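Local structure of homospermidine synthase (Legionella pneumophila subsp. pneumophila str. Philadelphia 1, 2PH5) at residues A[12-17]-A[83-88]. The protein probably catalyses the formation of homospermidine and binds nicotinamide-adenine-dinucleotide in a Rossmann-type domain. Residues are numbered along the deposited sequence; the frame is centred on the assembly and turned at random.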
ATOM      1  N   PHE A  12     -39.486 -21.097  15.748  1.00 41.75           N
ATOM      2  CA  PHE A  12     -39.208 -21.844  14.533  1.00 39.92           C
ATOM      3  C   PHE A  12     -39.309 -23.333  14.823  1.00 41.10           C
ATOM      4  O   PHE A  12     -38.530 -23.881  15.609  1.00 40.40           O
ATOM      5  CB  PHE A  12     -37.809 -21.493  14.025  1.00 36.22           C
ATOM      6  CG  PHE A  12     -37.548 -21.938  12.625  1.00 32.42           C
ATOM      7  CD1 PHE A  12     -36.592 -22.914  12.358  1.00 31.94           C
ATOM      8  CD2 PHE A  12     -38.256 -21.378  11.566  1.00 30.61           C
ATOM      9  CE1 PHE A  12     -36.340 -23.330  11.052  1.00 30.56           C
ATOM     10  CE2 PHE A  12     -38.016 -21.783  10.257  1.00 29.92           C
ATOM     11  CZ  PHE A  12     -37.053 -22.764   9.996  1.00 30.24           C
ATOM     12  N   LYS A  13     -40.278 -23.983  14.186  1.00 42.71           N
ATOM     13  CA  LYS A  13     -40.510 -25.410  14.385  1.00 43.83           C
ATOM     14  C   LYS A  13     -39.777 -26.312  13.395  1.00 43.13           C
ATOM     15  O   LYS A  13     -39.869 -27.535  13.476  1.00 41.67           O
ATOM     16  CB  LYS A  13     -42.015 -25.700  14.339  1.00 46.03           C
ATOM     17  CG  LYS A  13     -42.693 -25.705  15.710  1.00 49.54           C
ATOM     18  CD  LYS A  13     -42.180 -26.859  16.579  1.00 51.72           C
ATOM     19  CE  LYS A  13     -42.892 -26.928  17.932  1.00 54.04           C
ATOM     20  NZ  LYS A  13     -42.398 -28.046  18.801  1.00 53.95           N
ATOM     21  N   ASN A  14     -39.048 -25.711  12.462  1.00 42.69           N
ATOM     22  CA  ASN A  14     -38.316 -26.492  11.476  1.00 40.70           C
ATOM     23  C   ASN A  14     -36.824 -26.555  11.746  1.00 39.15           C
ATOM     24  O   ASN A  14     -36.382 -26.396  12.882  1.00 38.03           O
ATOM     25  CB  ASN A  14     -38.589 -25.948  10.080  1.00 40.96           C
ATOM     26  CG  ASN A  14     -39.951 -26.360   9.571  1.00 40.49           C
ATOM     27  OD1 ASN A  14     -40.975 -26.004  10.152  1.00 37.85           O
ATOM     28  ND2 ASN A  14     -39.971 -27.133   8.489  1.00 39.65           N
ATOM     29  N   ARG A  15     -36.038 -26.797  10.708  1.00 38.52           N
ATOM     30  CA  ARG A  15     -34.606 -26.888  10.917  1.00 38.51           C
ATOM     31  C   ARG A  15     -33.838 -26.032   9.941  1.00 36.40           C
ATOM     32  O   ARG A  15     -34.314 -25.737   8.850  1.00 37.18           O
ATOM     33  CB  ARG A  15     -34.148 -28.346  10.820  1.00 39.48           C
ATOM     34  CG  ARG A  15     -34.399 -28.991   9.487  1.00 42.42           C
ATOM     35  CD  ARG A  15     -35.325 -30.200   9.600  1.00 45.88           C
ATOM     36  NE  ARG A  15     -34.755 -31.380   8.944  1.00 49.44           N
ATOM     37  CZ  ARG A  15     -35.450 -32.459   8.598  1.00 50.18           C
ATOM     38  NH1 ARG A  15     -36.754 -32.515   8.839  1.00 52.09           N
ATOM     39  NH2 ARG A  15     -34.837 -33.488   8.024  1.00 49.13           N
ATOM     40  N   PHE A  16     -32.651 -25.613  10.362  1.00 33.66           N
ATOM     41  CA  PHE A  16     -31.783 -24.793   9.528  1.00 30.38           C
ATOM     42  C   PHE A  16     -30.632 -25.636   9.003  1.00 28.73           C
ATOM     43  O   PHE A  16     -29.846 -26.163   9.785  1.00 29.01           O
ATOM     44  CB  PHE A  16     -31.210 -23.626  10.334  1.00 29.08           C
ATOM     45  CG  PHE A  16     -32.161 -22.475  10.507  1.00 30.21           C
ATOM     46  CD1 PHE A  16     -32.557 -22.064  11.778  1.00 29.01           C
ATOM     47  CD2 PHE A  16     -32.638 -21.779   9.403  1.00 29.13           C
ATOM     48  CE1 PHE A  16     -33.411 -20.973  11.941  1.00 29.81           C
ATOM     49  CE2 PHE A  16     -33.492 -20.688   9.559  1.00 28.16           C
ATOM     50  CZ  PHE A  16     -33.876 -20.286  10.829  1.00 29.01           C
ATOM     51  N   VAL A  17     -30.543 -25.787   7.688  1.00 25.99           N
ATOM     52  CA  VAL A  17     -29.439 -26.542   7.109  1.00 25.97           C
ATOM     53  C   VAL A  17     -28.459 -25.526   6.533  1.00 26.70           C
ATOM     54  O   VAL A  17     -28.761 -24.848   5.553  1.00 27.27           O
ATOM     55  CB  VAL A  17     -29.879 -27.482   5.945  1.00 25.23           C
ATOM     56  CG1 VAL A  17     -28.644 -28.138   5.321  1.00 23.17           C
ATOM     57  CG2 VAL A  17     -30.835 -28.557   6.449  1.00 24.63           C
ATOM     58  N   GLU A  83     -40.155 -30.175   3.824  1.00 41.08           N
ATOM     59  CA  GLU A  83     -40.955 -29.007   3.483  1.00 41.02           C
ATOM     60  C   GLU A  83     -40.907 -27.945   4.587  1.00 39.26           C
ATOM     61  O   GLU A  83     -41.084 -28.251   5.766  1.00 40.15           O
ATOM     62  CB  GLU A  83     -42.400 -29.431   3.195  1.00 43.39           C
ATOM     63  CG  GLU A  83     -43.336 -28.268   2.915  1.00 47.58           C
ATOM     64  CD  GLU A  83     -44.417 -28.605   1.898  1.00 50.62           C
ATOM     65  OE1 GLU A  83     -44.068 -28.866   0.717  1.00 52.04           O
ATOM     66  OE2 GLU A  83     -45.615 -28.604   2.277  1.00 50.72           O
ATOM     67  N   ASN A  84     -40.642 -26.702   4.191  1.00 37.41           N
ATOM     68  CA  ASN A  84     -40.559 -25.567   5.122  1.00 36.02           C
ATOM     69  C   ASN A  84     -39.223 -25.394   5.836  1.00 33.66           C
ATOM     70  O   ASN A  84     -39.070 -24.494   6.663  1.00 30.89           O
ATOM     71  CB  ASN A  84     -41.678 -25.641   6.159  1.00 35.53           C
ATOM     72  CG  ASN A  84     -43.036 -25.555   5.528  1.00 37.28           C
ATOM     73  OD1 ASN A  84     -43.317 -24.615   4.772  1.00 36.17           O
ATOM     74  ND2 ASN A  84     -43.893 -26.540   5.818  1.00 36.23           N
ATOM     75  N   ASP A  85     -38.263 -26.261   5.534  1.00 32.07           N
ATOM     76  CA  ASP A  85     -36.954 -26.130   6.145  1.00 30.88           C
ATOM     77  C   ASP A  85     -36.255 -24.964   5.462  1.00 29.73           C
ATOM     78  O   ASP A  85     -36.757 -24.428   4.476  1.00 30.28           O
ATOM     79  CB  ASP A  85     -36.140 -27.413   5.992  1.00 31.53           C
ATOM     80  CG  ASP A  85     -36.576 -28.494   6.960  1.00 33.60           C
ATOM     81  OD1 ASP A  85     -37.196 -28.149   7.991  1.00 35.20           O
ATOM     82  OD2 ASP A  85     -36.288 -29.685   6.707  1.00 33.62           O
ATOM     83  N   PHE A  86     -35.099 -24.570   5.974  1.00 28.50           N
ATOM     84  CA  PHE A  86     -34.384 -23.442   5.399  1.00 27.55           C
ATOM     85  C   PHE A  86     -32.916 -23.772   5.147  1.00 27.76           C
ATOM     86  O   PHE A  86     -32.172 -24.089   6.075  1.00 28.93           O
ATOM     87  CB  PHE A  86     -34.506 -22.244   6.354  1.00 26.16           C
ATOM     88  CG  PHE A  86     -34.315 -20.900   5.699  1.00 24.58           C
ATOM     89  CD1 PHE A  86     -35.036 -19.798   6.151  1.00 24.27           C
ATOM     90  CD2 PHE A  86     -33.409 -20.724   4.655  1.00 24.31           C
ATOM     91  CE1 PHE A  86     -34.861 -18.536   5.576  1.00 23.81           C
ATOM     92  CE2 PHE A  86     -33.224 -19.464   4.070  1.00 22.41           C
ATOM     93  CZ  PHE A  86     -33.952 -18.369   4.533  1.00 23.49           C
ATOM     94  N   LEU A  87     -32.504 -23.703   3.886  1.00 26.26           N
ATOM     95  CA  LEU A  87     -31.116 -23.972   3.538  1.00 24.23           C
ATOM     96  C   LEU A  87     -30.338 -22.659   3.472  1.00 22.00           C
ATOM     97  O   LEU A  87     -30.521 -21.874   2.544  1.00 23.35           O
ATOM     98  CB  LEU A  87     -31.026 -24.691   2.184  1.00 25.14           C
ATOM     99  CG  LEU A  87     -29.622 -24.913   1.592  1.00 25.46           C
ATOM    100  CD1 LEU A  87     -28.780 -25.724   2.558  1.00 28.32           C
ATOM    101  CD2 LEU A  87     -29.725 -25.649   0.265  1.00 26.65           C
ATOM    102  N   ILE A  88     -29.496 -22.400   4.467  1.00 19.99           N
ATOM    103  CA  ILE A  88     -28.694 -21.183   4.456  1.00 17.90           C
ATOM    104  C   ILE A  88     -27.428 -21.529   3.675  1.00 18.49           C
ATOM    105  O   ILE A  88     -26.617 -22.336   4.119  1.00 16.37           O
ATOM    106  CB  ILE A  88     -28.338 -20.720   5.890  1.00 15.12           C
ATOM    107  CG1 ILE A  88     -29.616 -20.469   6.685  1.00 13.94           C
ATOM    108  CG2 ILE A  88     -27.552 -19.416   5.849  1.00 15.47           C
ATOM    109  CD1 ILE A  88     -29.369 -20.167   8.141  1.00 11.53           C
TER
HETATM  110  O   HOH W   1     -39.011 -30.390   8.727  1.00 62.50           O
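Phe86 N donates to Arg15 O at 3.2 Å, and Val17 N returns a bond to Phe86 O at 2.9 Å. Ile88 N then donates to Val17 O at 2.8 Å. These three bonds pair the beginnings of strands 16-19 and 86-89 in parallel, with Phe16 beside Phe86 and Val17 beside Leu87.

Ahead of the strands, the Asp85 carboxylate binds the incoming loop. Its OD1 takes Asn14 ND2 at 3.0 Å and the backbone N of Arg15 at 3.2 Å, from opposite faces of the carboxylate plane. Asn14 ND2 also makes a weak bond to Glu83 O. Asp85 OD2 accepts from the backbone N of Glu82 and lies over one face of the Arg15 guanidinium, 3.2 Å from NE. This salt bridge rests on charge alone, as no N-H points at the oxygen. A water donates to Asp85 OD1 and accepts a weak bond from Arg15 NH1.

The apolar contacts lie on both faces of the sheet. On one, Phe16 CD2 meets Phe86 CB at 3.6 Å and Ile88 CD1 at 3.9 Å. The Phe16 and Phe86 rings are inclined by 44°. Ile404 of helix 391-408 touches Phe16, Phe86 and Ile88. On the other face, Val17 CG1, anti to its backbone N (chi1 175°), touches Leu87 CD1. Leu99 and Cys103 of helix 96-106 pack on Leu87.

Pairing of the first and fourth strands, in sheet order 3-2-1-4-5, is characteristic of the Rossmann fold, here the NAD-binding domain.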